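Local coordinates for sugar ABC transporter substrate-binding protein, BlMnBP1 (PDB 6I5R) that binds mannobiose and probably hands manno-oligosaccharides from beta-mannan to an ABC transporter for uptake, at residues A[280-283]-A[284-288]; A[423-426]-A[427-430]; A[20-24]-A[25-29]; A[389-392]-A[393-397]; A[86-89]-A[90-93]. All coordinates share one frame; numbering follows the deposited sequence.

How the contacts relate
The five contacts are all local, each within one run of chain, and none touches another. Contact 1 lies deepest, its centre about 10 Å from the centre of the chain, and carries Trp-285 of the glycan pocket. Contact 5 sits on the helix after the pocket residue Ser-81; from its Ser-86 side chain to a bound mannose is about 10 Å. Contact 4 holds a zinc ion, and its centre is about 21 Å from that of contact 5. Contact 2 opens the C-terminal helix 425-443, which also packs on contact 4; their centres are about 24 Å apart. Contact 3, near the N-terminus, lies about 51 Å from contact 2, centre to centre, across the chain's centre.

Contact 1: A[280-283]-A[284-288]; sequences MVLG and AWAVP. With BMA (beta-D-mannopyranose), chain B.
The indole of Trp-285 is sandwiched between a sugar and its own turn. On one face lies the mannose, whose C6 is 3.4 Å from Trp-285 CD2 and sits over the middle of the ring. C5 of the sugar lies over the same face. This is CH-pi stacking, common in carbohydrate-binding sites. On the opposite face lie Gly-283 O and Ala-286 CB, both toward the rim. Residues Gly-283 to Ala-286 form a type I beta turn that leads from strand 277-283 into helix 286-291. Ala-286 N donates to Gly-283 O at 3.0 Å and 165°. The Trp-285 side chain has chi1 57°, with CG between the backbone N and the carbonyl carbon, and this folds the indole back over Gly-283. Water 1 accepts from Gly-283 N at 2.8 Å and from Trp-285 NE1 at 3.2 Å, tying ring to backbone. Leu-282 CB packs on Ala-286 CB at 3.8 Å. With an alanine here in place of Trp-285, the C5-C6 side of the mannose is likely to lose its aromatic platform, and water 1 one of its donors. The sugar's polar groups are gripped by others, Asp-320 and Asn-45 among them, so Trp-285 supplies mainly an apolar, CH-pi contact.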
loop_
_atom_site.group_PDB
_atom_site.type_symbol
_atom_site.label_atom_id
_atom_site.label_comp_id
_atom_site.label_asym_id
_atom_site.label_seq_id
_atom_site.Cartn_x
_atom_site.Cartn_y
_atom_site.Cartn_z
ATOM N N MET A 280 2.915 14.364 -4.545
ATOM C CA MET A 280 2.198 13.172 -4.973
ATOM C C MET A 280 1.766 12.409 -3.734
ATOM O O MET A 280 2.561 12.233 -2.813
ATOM C CB MET A 280 3.073 12.288 -5.882
ATOM C CG MET A 280 3.239 12.887 -7.263
ATOM S SD MET A 280 3.922 11.743 -8.466
ATOM C CE MET A 280 5.676 12.036 -8.263
ATOM N N VAL A 281 0.514 11.957 -3.712
ATOM C CA VAL A 281 -0.047 11.295 -2.545
ATOM C C VAL A 281 0.271 9.814 -2.721
ATOM O O VAL A 281 -0.415 9.095 -3.438
ATOM C CB VAL A 281 -1.540 11.579 -2.415
ATOM C CG1 VAL A 281 -2.148 10.809 -1.236
ATOM C CG2 VAL A 281 -1.747 13.082 -2.243
ATOM N N LEU A 282 1.362 9.383 -2.107
ATOM C CA LEU A 282 1.874 8.028 -2.289
ATOM C C LEU A 282 2.429 7.543 -0.968
ATOM O O LEU A 282 2.788 8.335 -0.109
ATOM C CB LEU A 282 2.974 7.966 -3.338
ATOM C CG LEU A 282 2.576 8.384 -4.744
ATOM C CD1 LEU A 282 3.804 8.803 -5.538
ATOM C CD2 LEU A 282 1.860 7.250 -5.416
ATOM N N GLY A 283 2.525 6.242 -0.826
ATOM C CA GLY A 283 3.101 5.703 0.379
ATOM C C GLY A 283 4.614 5.867 0.404
ATOM O O GLY A 283 5.241 6.234 -0.586
ATOM N N ALA A 284 5.182 5.559 1.574
ATOM C CA ALA A 284 6.600 5.789 1.837
ATOM C C ALA A 284 7.507 5.007 0.902
ATOM O O ALA A 284 8.665 5.395 0.706
ATOM C CB ALA A 284 6.910 5.433 3.297
ATOM N N TRP A 285 7.011 3.909 0.336
ATOM C CA TRP A 285 7.793 3.135 -0.623
ATOM C C TRP A 285 8.230 3.979 -1.818
ATOM O O TRP A 285 9.205 3.631 -2.492
ATOM C CB TRP A 285 6.982 1.922 -1.103
ATOM C CG TRP A 285 5.700 2.352 -1.677
ATOM C CD1 TRP A 285 4.500 2.418 -1.042
ATOM C CD2 TRP A 285 5.470 2.800 -3.020
ATOM N NE1 TRP A 285 3.538 2.889 -1.903
ATOM C CE2 TRP A 285 4.109 3.140 -3.115
ATOM C CE3 TRP A 285 6.287 2.957 -4.139
ATOM C CZ2 TRP A 285 3.548 3.619 -4.276
ATOM C CZ3 TRP A 285 5.727 3.450 -5.298
ATOM C CH2 TRP A 285 4.369 3.749 -5.364
ATOM N N ALA A 286 7.555 5.099 -2.073
ATOM C CA ALA A 286 7.842 5.907 -3.249
ATOM C C ALA A 286 9.042 6.818 -3.045
ATOM O O ALA A 286 9.665 7.235 -4.024
ATOM C CB ALA A 286 6.598 6.728 -3.626
ATOM N N VAL A 287 9.405 7.087 -1.793
ATOM C CA VAL A 287 10.491 8.033 -1.533
ATOM C C VAL A 287 11.786 7.621 -2.205
ATOM O O VAL A 287 12.348 8.434 -2.964
ATOM C CB VAL A 287 10.649 8.223 0.005
ATOM C CG1 VAL A 287 11.821 9.129 0.305
ATOM C CG2 VAL A 287 9.382 8.800 0.589
ATOM N N PRO A 288 12.307 6.401 -2.023
ATOM C CA PRO A 288 13.560 6.053 -2.718
ATOM C C PRO A 288 13.431 6.076 -4.235
ATOM O O PRO A 288 14.396 6.392 -4.936
ATOM C CB PRO A 288 13.873 4.638 -2.194
ATOM C CG PRO A 288 12.541 4.068 -1.800
ATOM C CD PRO A 288 11.813 5.280 -1.195
HETATM C C1 BMA B . 3.655 0.100 -7.497
HETATM C C2 BMA B . 2.184 -0.413 -7.455
HETATM C C3 BMA B . 1.620 -0.104 -6.104
HETATM C C4 BMA B . 2.567 -0.531 -4.987
HETATM C C5 BMA B . 3.954 0.083 -5.181
HETATM C C6 BMA B . 4.933 -0.390 -4.125
HETATM O O2 BMA B . 2.133 -1.836 -7.541
HETATM O O3 BMA B . 0.345 -0.716 -5.884
HETATM O O4 BMA B . 2.034 -0.067 -3.774
HETATM O O5 BMA B . 4.446 -0.347 -6.461
HETATM O O6 BMA B . 5.150 -1.807 -4.236
HETATM O O HOH W 1 0.801 4.595 -2.227
#

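Contact 2: A[423-426]-A[427-430]; sequences RTID and QIMD
Thr-424 and Gln-427 form a capping box at the start of helix 425-443, with Thr-424 as the N-cap. Gln-427 N donates to Thr-424 OG1 at 3.1 Å. In return, Thr-424 N donates to Gln-427 OE1 at 2.9 Å and 169°, in the carbonyl plane and on a lone pair. Chi1 of Thr-424 is 66°, which turns OG1 in over the helix end to meet that backbone N-H. The box lies on the exposed side of the contact. Asp-426 is exposed too, but its OD1 is bonded to Tyr-241 OH.

The tightly packed side faces helix 239-252. There Ile-425 and Met-429, both buried, lie one turn apart, and Ile-425 CD1 touches Met-429 CE at 4.0 Å. The methionine chain bends at chi2 and chi3, so that its CG and CE both meet Ile-425 CD1. Tyr-241 is touched by both residues. The backbone runs regularly beneath, with Met-429 N bonded to Ile-425 O at 2.8 Å.

Arg-423, just ahead of the cap, lies between these two sides. Its chain bends at chi3 and lays the guanidinium over Ile-428, crossing that side chain at about a right angle. Ile-428 CG1 sits under one face, toward the rim, 3.6 Å from Arg-423 NE. Salt bridges to Asp-413, Asp-417 and Glu-431 hold the group in place. At its edge, in plane, water 2 accepts from Arg-423 NH1 at 3.1 Å and donates to Gln-427 O at 3.0 Å.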
loop_
_atom_site.group_PDB
_atom_site.type_symbol
_atom_site.label_atom_id
_atom_site.label_comp_id
_atom_site.label_asym_id
_atom_site.label_seq_id
_atom_site.Cartn_x
_atom_site.Cartn_y
_atom_site.Cartn_z
ATOM N N ARG A 423 -20.481 17.012 -10.699
ATOM C CA ARG A 423 -20.979 16.646 -9.386
ATOM C C ARG A 423 -20.093 17.301 -8.350
ATOM O O ARG A 423 -18.896 17.469 -8.584
ATOM C CB ARG A 423 -20.939 15.141 -9.107
ATOM C CG ARG A 423 -21.984 14.322 -9.802
ATOM C CD ARG A 423 -22.192 12.981 -9.107
ATOM N NE ARG A 423 -21.107 12.027 -9.332
ATOM C CZ ARG A 423 -21.113 10.806 -8.811
ATOM N NH1 ARG A 423 -22.123 10.435 -8.050
ATOM N NH2 ARG A 423 -20.115 9.967 -9.037
ATOM N N THR A 424 -20.671 17.602 -7.191
ATOM C CA THR A 424 -19.908 18.041 -6.027
ATOM C C THR A 424 -19.353 16.835 -5.267
ATOM O O THR A 424 -19.807 15.701 -5.440
ATOM C CB THR A 424 -20.768 18.850 -5.059
ATOM O OG1 THR A 424 -21.770 17.994 -4.493
ATOM C CG2 THR A 424 -21.398 20.056 -5.764
ATOM N N ILE A 425 -18.378 17.084 -4.387
ATOM C CA ILE A 425 -17.873 15.960 -3.604
ATOM C C ILE A 425 -18.990 15.393 -2.739
ATOM O O ILE A 425 -19.052 14.178 -2.508
ATOM C CB ILE A 425 -16.646 16.366 -2.769
ATOM C CG1 ILE A 425 -16.012 15.125 -2.125
ATOM C CG2 ILE A 425 -17.024 17.346 -1.652
ATOM C CD1 ILE A 425 -15.521 14.070 -3.109
ATOM N N ASP A 426 -19.908 16.247 -2.279
ATOM C CA ASP A 426 -21.005 15.764 -1.454
ATOM C C ASP A 426 -21.819 14.731 -2.210
ATOM O O ASP A 426 -22.223 13.699 -1.659
ATOM C CB ASP A 426 -21.932 16.911 -1.054
ATOM C CG ASP A 426 -21.368 17.777 0.039
ATOM O OD1 ASP A 426 -20.379 17.394 0.667
ATOM O OD2 ASP A 426 -21.971 18.862 0.274
ATOM N N GLN A 427 -22.121 15.037 -3.471
ATOM C CA GLN A 427 -22.940 14.166 -4.286
ATOM C C GLN A 427 -22.236 12.850 -4.556
ATOM O O GLN A 427 -22.870 11.792 -4.545
ATOM C CB GLN A 427 -23.278 14.873 -5.584
ATOM C CG GLN A 427 -24.225 16.031 -5.413
ATOM C CD GLN A 427 -24.487 16.725 -6.740
ATOM O OE1 GLN A 427 -23.594 17.298 -7.346
ATOM N NE2 GLN A 427 -25.702 16.581 -7.241
ATOM N N ILE A 428 -20.931 12.897 -4.805
ATOM C CA ILE A 428 -20.185 11.662 -5.005
ATOM C C ILE A 428 -20.195 10.838 -3.729
ATOM O O ILE A 428 -20.448 9.630 -3.760
ATOM C CB ILE A 428 -18.747 11.960 -5.468
ATOM C CG1 ILE A 428 -18.728 12.709 -6.785
ATOM C CG2 ILE A 428 -17.990 10.653 -5.622
ATOM C CD1 ILE A 428 -17.376 13.378 -7.103
ATOM N N MET A 429 -19.945 11.478 -2.582
ATOM C CA MET A 429 -19.915 10.728 -1.340
ATOM C C MET A 429 -21.293 10.172 -1.003
ATOM O O MET A 429 -21.400 9.074 -0.461
ATOM C CB MET A 429 -19.390 11.605 -0.222
ATOM C CG MET A 429 -17.948 12.036 -0.444
ATOM S SD MET A 429 -16.717 10.716 -0.347
ATOM C CE MET A 429 -16.431 10.355 -2.067
ATOM N N ASP A 430 -22.354 10.904 -1.350
ATOM C CA ASP A 430 -23.705 10.404 -1.140
ATOM C C ASP A 430 -23.967 9.157 -1.971
ATOM O O ASP A 430 -24.576 8.206 -1.474
ATOM C CB ASP A 430 -24.742 11.486 -1.468
ATOM C CG ASP A 430 -26.157 11.050 -1.158
ATOM O OD1 ASP A 430 -26.411 10.555 -0.032
ATOM O OD2 ASP A 430 -27.011 11.227 -2.039
HETATM O O HOH W 2 -24.791 11.249 -6.730
#

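Contact 3: A[20-24]-A[25-29]; sequences TGITY and PEIKL
Pro-25 follows Tyr-24, and their side chains cross at about a right angle. Pro-25 CD lies 3.4 Å from Tyr-24 CB and meets the phenol ring at its edge, in plane. Having no N-H, the proline nitrogen can give no bond to Thr-23 O.

Glu-26 comes next and folds back on Thr-23. Its N donates to Thr-23 O at 3.0 Å. Its side chain is extended beyond CG, and this carries OE1 to Thr-23 N at 2.8 Å. That bond is almost straight, 178°, and uses the anti side of the carboxylate. Thr-23 OG1 adds a weak bond to the same oxygen. Water 3 also donates to Glu-26 OE1 at 2.6 Å, and it reaches Gly-21 O as well. OE1 thus accepts three hydrogen bonds, one of them weak. The Glu-26 side chain takes the Thr-23 N-H while Glu-26 N bonds Thr-23 O, and this pairing spans a short 3-10 turn in the N-terminal segment, well before strand 38-44. The preceding residues make an ST turn, in which Ile-22 N donates to Thr-20 OG1.

Ile-27 closes the turn, its N bonded to Tyr-24 O at 3.2 Å. Its CG1 meets Ile-22 CG2 at 4.0 Å, and it also packs on Met-338 of helix 331-346. Lys-342 of that helix bonds to both Tyr-24 O and Ile-27 O and makes a cation-pi contact with the tyrosine ring. A serine in place of Tyr-24 would probably leave a gap beside Met-124 and Val-127 and deprive Lys-342 of its aromatic partner.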
loop_
_atom_site.group_PDB
_atom_site.type_symbol
_atom_site.label_atom_id
_atom_site.label_comp_id
_atom_site.label_asym_id
_atom_site.label_seq_id
_atom_site.Cartn_x
_atom_site.Cartn_y
_atom_site.Cartn_z
ATOM N N THR A 20 3.780 -29.350 3.522
ATOM C CA THR A 20 5.161 -29.612 3.922
ATOM C C THR A 20 5.296 -30.183 5.324
ATOM O O THR A 20 6.323 -30.777 5.626
ATOM C CB THR A 20 6.014 -28.335 3.870
ATOM O OG1 THR A 20 5.638 -27.431 4.934
ATOM C CG2 THR A 20 5.843 -27.665 2.525
ATOM N N GLY A 21 4.334 -29.973 6.207
ATOM C CA GLY A 21 4.516 -30.347 7.599
ATOM C C GLY A 21 5.339 -29.380 8.420
ATOM O O GLY A 21 5.623 -29.663 9.600
ATOM N N ILE A 22 5.708 -28.239 7.847
ATOM C CA ILE A 22 6.622 -27.277 8.463
ATOM C C ILE A 22 5.946 -25.906 8.485
ATOM O O ILE A 22 5.483 -25.417 7.444
ATOM C CB ILE A 22 7.948 -27.198 7.689
ATOM C CG1 ILE A 22 8.511 -28.584 7.406
ATOM C CG2 ILE A 22 8.976 -26.365 8.441
ATOM C CD1 ILE A 22 9.603 -28.578 6.321
ATOM N N THR A 23 5.907 -25.282 9.655
ATOM C CA THR A 23 5.420 -23.914 9.714
ATOM C C THR A 23 6.591 -22.965 9.570
ATOM O O THR A 23 7.749 -23.327 9.766
ATOM C CB THR A 23 4.651 -23.610 11.008
ATOM O OG1 THR A 23 5.482 -23.808 12.153
ATOM C CG2 THR A 23 3.389 -24.483 11.091
ATOM N N TYR A 24 6.269 -21.720 9.233
ATOM C CA TYR A 24 7.308 -20.713 9.024
ATOM C C TYR A 24 8.245 -20.534 10.215
ATOM O O TYR A 24 9.468 -20.455 10.000
ATOM C CB TYR A 24 6.605 -19.403 8.647
ATOM C CG TYR A 24 7.471 -18.177 8.547
ATOM C CD1 TYR A 24 7.880 -17.489 9.680
ATOM C CD2 TYR A 24 7.812 -17.667 7.307
ATOM C CE1 TYR A 24 8.647 -16.354 9.576
ATOM C CE2 TYR A 24 8.571 -16.527 7.196
ATOM C CZ TYR A 24 9.000 -15.879 8.323
ATOM O OH TYR A 24 9.773 -14.741 8.190
ATOM N N PRO A 25 7.778 -20.439 11.458
ATOM C CA PRO A 25 8.729 -20.281 12.578
ATOM C C PRO A 25 9.695 -21.461 12.725
ATOM O O PRO A 25 10.766 -21.301 13.339
ATOM C CB PRO A 25 7.816 -20.130 13.811
ATOM C CG PRO A 25 6.459 -19.684 13.241
ATOM C CD PRO A 25 6.366 -20.394 11.902
ATOM N N GLU A 26 9.333 -22.636 12.189
ATOM C CA GLU A 26 10.090 -23.879 12.317
ATOM C C GLU A 26 11.241 -23.966 11.325
ATOM O O GLU A 26 12.089 -24.861 11.450
ATOM C CB GLU A 26 9.135 -25.061 12.150
ATOM C CG GLU A 26 8.166 -25.296 13.339
ATOM C CD GLU A 26 7.188 -26.450 13.122
ATOM O OE1 GLU A 26 6.691 -26.610 11.982
ATOM O OE2 GLU A 26 6.907 -27.216 14.092
ATOM N N ILE A 27 11.310 -23.034 10.367
ATOM C CA ILE A 27 12.383 -23.023 9.380
ATOM C C ILE A 27 13.621 -22.419 10.019
ATOM O O ILE A 27 13.579 -21.287 10.521
ATOM C CB ILE A 27 11.959 -22.228 8.131
ATOM C CG1 ILE A 27 10.778 -22.903 7.449
ATOM C CG2 ILE A 27 13.111 -22.078 7.157
ATOM C CD1 ILE A 27 10.251 -22.103 6.324
ATOM N N LYS A 28 14.738 -23.141 9.931
ATOM C CA LYS A 28 16.054 -22.634 10.302
ATOM C C LYS A 28 16.804 -22.282 9.031
ATOM O O LYS A 28 17.368 -23.173 8.374
ATOM C CB LYS A 28 16.788 -23.704 11.100
ATOM C CG LYS A 28 16.109 -24.196 12.438
ATOM C CD LYS A 28 16.818 -25.515 12.909
ATOM C CE LYS A 28 16.452 -25.806 14.363
ATOM N NZ LYS A 28 16.884 -27.175 14.818
ATOM N N LEU A 29 16.781 -21.004 8.657
ATOM C CA LEU A 29 17.433 -20.593 7.417
ATOM C C LEU A 29 18.918 -20.996 7.381
ATOM O O LEU A 29 19.699 -20.670 8.296
ATOM C CB LEU A 29 17.304 -19.090 7.213
ATOM C CG LEU A 29 15.961 -18.584 6.827
ATOM C CD1 LEU A 29 15.970 -17.033 6.812
ATOM C CD2 LEU A 29 15.535 -19.116 5.456
HETATM O O HOH W 3 4.637 -28.186 12.089
#

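Contact 4: A[389-392]-A[393-397]; sequences EDLL and ANVNS. With ZN (zinc ion), chain J.
The chain enters helix 391-399 here, and Asn-394 N, Val-395 N and Asn-396 N donate to the carbonyl oxygens of Asp-390, Leu-391 and Leu-392, four residues back. Asp-390 and Asn-394, one turn apart, face the same zinc ion. Asp-390 binds it with both carboxylate oxygens, OD1 at 2.2 Å and OD2 at 2.1 Å. Asn-394 adds its amide oxygen OD1 at 2.3 Å.

The two flat groups stand nearly square to each other, with their planes 80° apart. Asn-394 ND2 also donates to Asp-390 OD2 at 2.8 Å. That bond is bent, 133°, and comes from above the carboxylate plane. It helps to settle which end of the amide faces the metal. Asp-390 CG is anti to its own nitrogen (chi1 -166°), and the carboxylate thereby reaches forward toward Asn-394 and the metal. The zinc charge probably polarises the amide and strengthens its N-H as a donor.

Away from the metal, Leu-391 and Val-395 lie side by side, pointing the same way, with Leu-391 CD1 4.1 Å from Val-395 CG2. Val-395 packs on Trp-436 of helix 425-443, and Leu-391 on helix 217-224. At the helix start, water 4 accepts from Ala-393 N at 2.9 Å and donates to Glu-389 O.

Water 5, at 2.1 Å from the zinc, is a further ligand. The whole is a zinc site made by an i, i+4 pair at the helix start, closed by Asp-107 and Ser-109 from a loop distant in sequence.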
loop_
_atom_site.group_PDB
_atom_site.type_symbol
_atom_site.label_atom_id
_atom_site.label_comp_id
_atom_site.label_asym_id
_atom_site.label_seq_id
_atom_site.Cartn_x
_atom_site.Cartn_y
_atom_site.Cartn_z
ATOM N N GLU A 389 -13.940 -11.032 11.234
ATOM C CA GLU A 389 -12.722 -10.861 10.446
ATOM C C GLU A 389 -13.049 -10.594 8.984
ATOM O O GLU A 389 -12.317 -9.869 8.304
ATOM C CB GLU A 389 -11.862 -12.110 10.591
ATOM C CG GLU A 389 -10.381 -11.939 10.285
ATOM C CD GLU A 389 -9.560 -13.183 10.667
ATOM O OE1 GLU A 389 -10.157 -14.233 10.924
ATOM O OE2 GLU A 389 -8.316 -13.108 10.708
ATOM N N ASP A 390 -14.154 -11.146 8.512
ATOM C CA ASP A 390 -14.554 -11.140 7.115
ATOM C C ASP A 390 -15.523 -10.014 6.789
ATOM O O ASP A 390 -15.924 -9.861 5.628
ATOM C CB ASP A 390 -15.200 -12.494 6.780
ATOM C CG ASP A 390 -15.342 -12.714 5.293
ATOM O OD1 ASP A 390 -14.528 -12.155 4.533
ATOM O OD2 ASP A 390 -16.263 -13.441 4.864
ATOM N N LEU A 391 -15.908 -9.221 7.788
ATOM C CA LEU A 391 -16.994 -8.277 7.590
ATOM C C LEU A 391 -16.605 -7.179 6.598
ATOM O O LEU A 391 -17.395 -6.832 5.713
ATOM C CB LEU A 391 -17.397 -7.670 8.936
ATOM C CG LEU A 391 -18.569 -6.718 8.791
ATOM C CD1 LEU A 391 -19.825 -7.487 8.407
ATOM C CD2 LEU A 391 -18.788 -5.933 10.065
ATOM N N LEU A 392 -15.399 -6.640 6.713
ATOM C CA LEU A 392 -14.996 -5.583 5.784
ATOM C C LEU A 392 -14.942 -6.115 4.357
ATOM O O LEU A 392 -15.411 -5.461 3.422
ATOM C CB LEU A 392 -13.648 -4.976 6.173
ATOM C CG LEU A 392 -13.134 -3.919 5.175
ATOM C CD1 LEU A 392 -13.934 -2.612 5.202
ATOM C CD2 LEU A 392 -11.651 -3.695 5.458
ATOM N N ALA A 393 -14.352 -7.295 4.164
ATOM C CA ALA A 393 -14.246 -7.837 2.817
ATOM C C ALA A 393 -15.625 -8.025 2.196
ATOM O O ALA A 393 -15.825 -7.751 1.004
ATOM C CB ALA A 393 -13.476 -9.158 2.839
ATOM N N ASN A 394 -16.600 -8.453 3.003
ATOM C CA ASN A 394 -17.923 -8.772 2.500
ATOM C C ASN A 394 -18.745 -7.523 2.215
ATOM O O ASN A 394 -19.471 -7.464 1.220
ATOM C CB ASN A 394 -18.634 -9.664 3.509
ATOM C CG ASN A 394 -18.034 -11.057 3.582
ATOM O OD1 ASN A 394 -17.086 -11.416 2.853
ATOM N ND2 ASN A 394 -18.535 -11.826 4.518
ATOM N N VAL A 395 -18.667 -6.523 3.085
ATOM C CA VAL A 395 -19.337 -5.265 2.784
ATOM C C VAL A 395 -18.699 -4.628 1.564
ATOM O O VAL A 395 -19.381 -4.009 0.739
ATOM C CB VAL A 395 -19.276 -4.326 4.003
ATOM C CG1 VAL A 395 -19.789 -2.931 3.644
ATOM C CG2 VAL A 395 -20.047 -4.933 5.192
ATOM N N ASN A 396 -17.375 -4.727 1.468
ATOM C CA ASN A 396 -16.642 -4.170 0.335
ATOM C C ASN A 396 -17.112 -4.788 -0.972
ATOM O O ASN A 396 -17.373 -4.091 -1.962
ATOM C CB ASN A 396 -15.164 -4.451 0.514
ATOM C CG ASN A 396 -14.340 -3.235 0.512
ATOM O OD1 ASN A 396 -14.754 -2.190 -0.011
ATOM N ND2 ASN A 396 -13.137 -3.354 1.071
ATOM N N SER A 397 -17.177 -6.115 -1.003
ATOM C CA SER A 397 -17.646 -6.812 -2.187
ATOM C C SER A 397 -19.086 -6.429 -2.523
ATOM O O SER A 397 -19.389 -6.028 -3.659
ATOM C CB SER A 397 -17.497 -8.312 -1.951
ATOM O OG SER A 397 -18.089 -9.041 -2.993
HETATM ZN ZN ZN J . -15.600 -13.144 2.883
HETATM O O HOH W 4 -12.410 -8.480 5.894
HETATM O O HOH W 5 -17.652 -13.724 2.862
#

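Contact 5: A[86-89]-A[90-93]; sequences SALT and RLQA
Leu-88 and Gln-92, one turn apart, carry the side-chain contact. Leu-88 CG is anti to the backbone N (chi1 -161°), and the side chain stands out from the helix. Gln-92 starts the other way, with CG beside its own N (chi1 -56°), and then runs extended, back to the leucine. Its amide end crosses the leucine obliquely, NE2 foremost, with Gln-92 NE2 3.5 Å from Leu-88 CG and 3.6 Å from Leu-88 CD2. Gln-92 CG also lies 3.1 Å from Leu-88 O.

These residues belong to helix 83-93, which follows strand 73-79 in the alpha/beta fold of this extracellular solute-binding protein. Regular bonds hold the helix, such as Leu-91 N to Ala-87 O at 2.9 Å. Ala-93 N to Thr-89 O is weak, at 3.2 Å.

Arg-90 bends at both chi2 and chi3. Its CG stays close to the backbone, 3.3 Å from Ser-86 O, while the guanidinium end swings away to Ser-97 and Gln-78. Leu-91 has an unusual chi1 of -111°. Its buried end packs against Met-101 of strand 100-102 and Phe-115. Thr-89 holds OG1 beside its own N, and from there the hydroxyl bonds back to Asp-85 O.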
loop_
_atom_site.group_PDB
_atom_site.type_symbol
_atom_site.label_atom_id
_atom_site.label_comp_id
_atom_site.label_asym_id
_atom_site.label_seq_id
_atom_site.Cartn_x
_atom_site.Cartn_y
_atom_site.Cartn_z
ATOM N N SER A 86 -3.234 -8.854 -13.358
ATOM C CA SER A 86 -2.647 -10.093 -13.862
ATOM C C SER A 86 -2.462 -11.135 -12.757
ATOM O O SER A 86 -2.694 -12.332 -12.990
ATOM C CB SER A 86 -1.327 -9.807 -14.576
ATOM O OG SER A 86 -0.412 -9.211 -13.712
ATOM N N ALA A 87 -2.095 -10.714 -11.543
ATOM C CA ALA A 87 -2.050 -11.648 -10.423
ATOM C C ALA A 87 -3.426 -12.250 -10.119
ATOM O O ALA A 87 -3.536 -13.443 -9.793
ATOM C CB ALA A 87 -1.498 -10.958 -9.176
ATOM N N LEU A 88 -4.491 -11.446 -10.189
ATOM C CA LEU A 88 -5.788 -12.019 -9.867
ATOM C C LEU A 88 -6.202 -13.011 -10.946
ATOM O O LEU A 88 -6.736 -14.091 -10.657
ATOM C CB LEU A 88 -6.823 -10.936 -9.691
ATOM C CG LEU A 88 -8.039 -11.411 -8.916
ATOM C CD1 LEU A 88 -7.744 -11.733 -7.477
ATOM C CD2 LEU A 88 -9.070 -10.306 -9.011
ATOM N N THR A 89 -5.938 -12.672 -12.199
ATOM C CA THR A 89 -6.196 -13.610 -13.284
ATOM C C THR A 89 -5.472 -14.937 -13.068
ATOM O O THR A 89 -6.080 -16.012 -13.171
ATOM C CB THR A 89 -5.791 -12.965 -14.602
ATOM O OG1 THR A 89 -6.629 -11.828 -14.849
ATOM C CG2 THR A 89 -5.920 -13.980 -15.746
ATOM N N ARG A 90 -4.180 -14.894 -12.745
ATOM C CA ARG A 90 -3.465 -16.150 -12.532
ATOM C C ARG A 90 -4.033 -16.902 -11.342
ATOM O O ARG A 90 -4.152 -18.130 -11.376
ATOM C CB ARG A 90 -1.965 -15.914 -12.334
ATOM C CG ARG A 90 -1.301 -15.312 -13.561
ATOM C CD ARG A 90 -0.872 -16.336 -14.612
ATOM N NE ARG A 90 0.220 -17.167 -14.125
ATOM C CZ ARG A 90 1.510 -16.847 -14.186
ATOM N NH1 ARG A 90 1.888 -15.695 -14.720
ATOM N NH2 ARG A 90 2.431 -17.685 -13.713
ATOM N N LEU A 91 -4.385 -16.182 -10.278
ATOM C CA LEU A 91 -5.005 -16.837 -9.133
ATOM C C LEU A 91 -6.289 -17.551 -9.527
ATOM O O LEU A 91 -6.538 -18.681 -9.091
ATOM C CB LEU A 91 -5.297 -15.825 -8.027
ATOM C CG LEU A 91 -4.518 -15.849 -6.721
ATOM C CD1 LEU A 91 -5.196 -14.881 -5.729
ATOM C CD2 LEU A 91 -4.390 -17.226 -6.155
ATOM N N GLN A 92 -7.121 -16.933 -10.357
ATOM C CA GLN A 92 -8.390 -17.565 -10.698
ATOM C C GLN A 92 -8.258 -18.707 -11.701
ATOM O O GLN A 92 -9.231 -19.429 -11.933
ATOM C CB GLN A 92 -9.363 -16.508 -11.223
ATOM C CG GLN A 92 -9.533 -15.407 -10.194
ATOM C CD GLN A 92 -10.223 -14.183 -10.726
ATOM O OE1 GLN A 92 -10.231 -13.930 -11.945
ATOM N NE2 GLN A 92 -10.805 -13.395 -9.823
ATOM N N ALA A 93 -7.101 -18.882 -12.308
ATOM C CA ALA A 93 -6.828 -20.052 -13.130
ATOM C C ALA A 93 -6.564 -21.300 -12.288
ATOM O O ALA A 93 -6.629 -22.413 -12.812
ATOM C CB ALA A 93 -5.621 -19.782 -14.026
#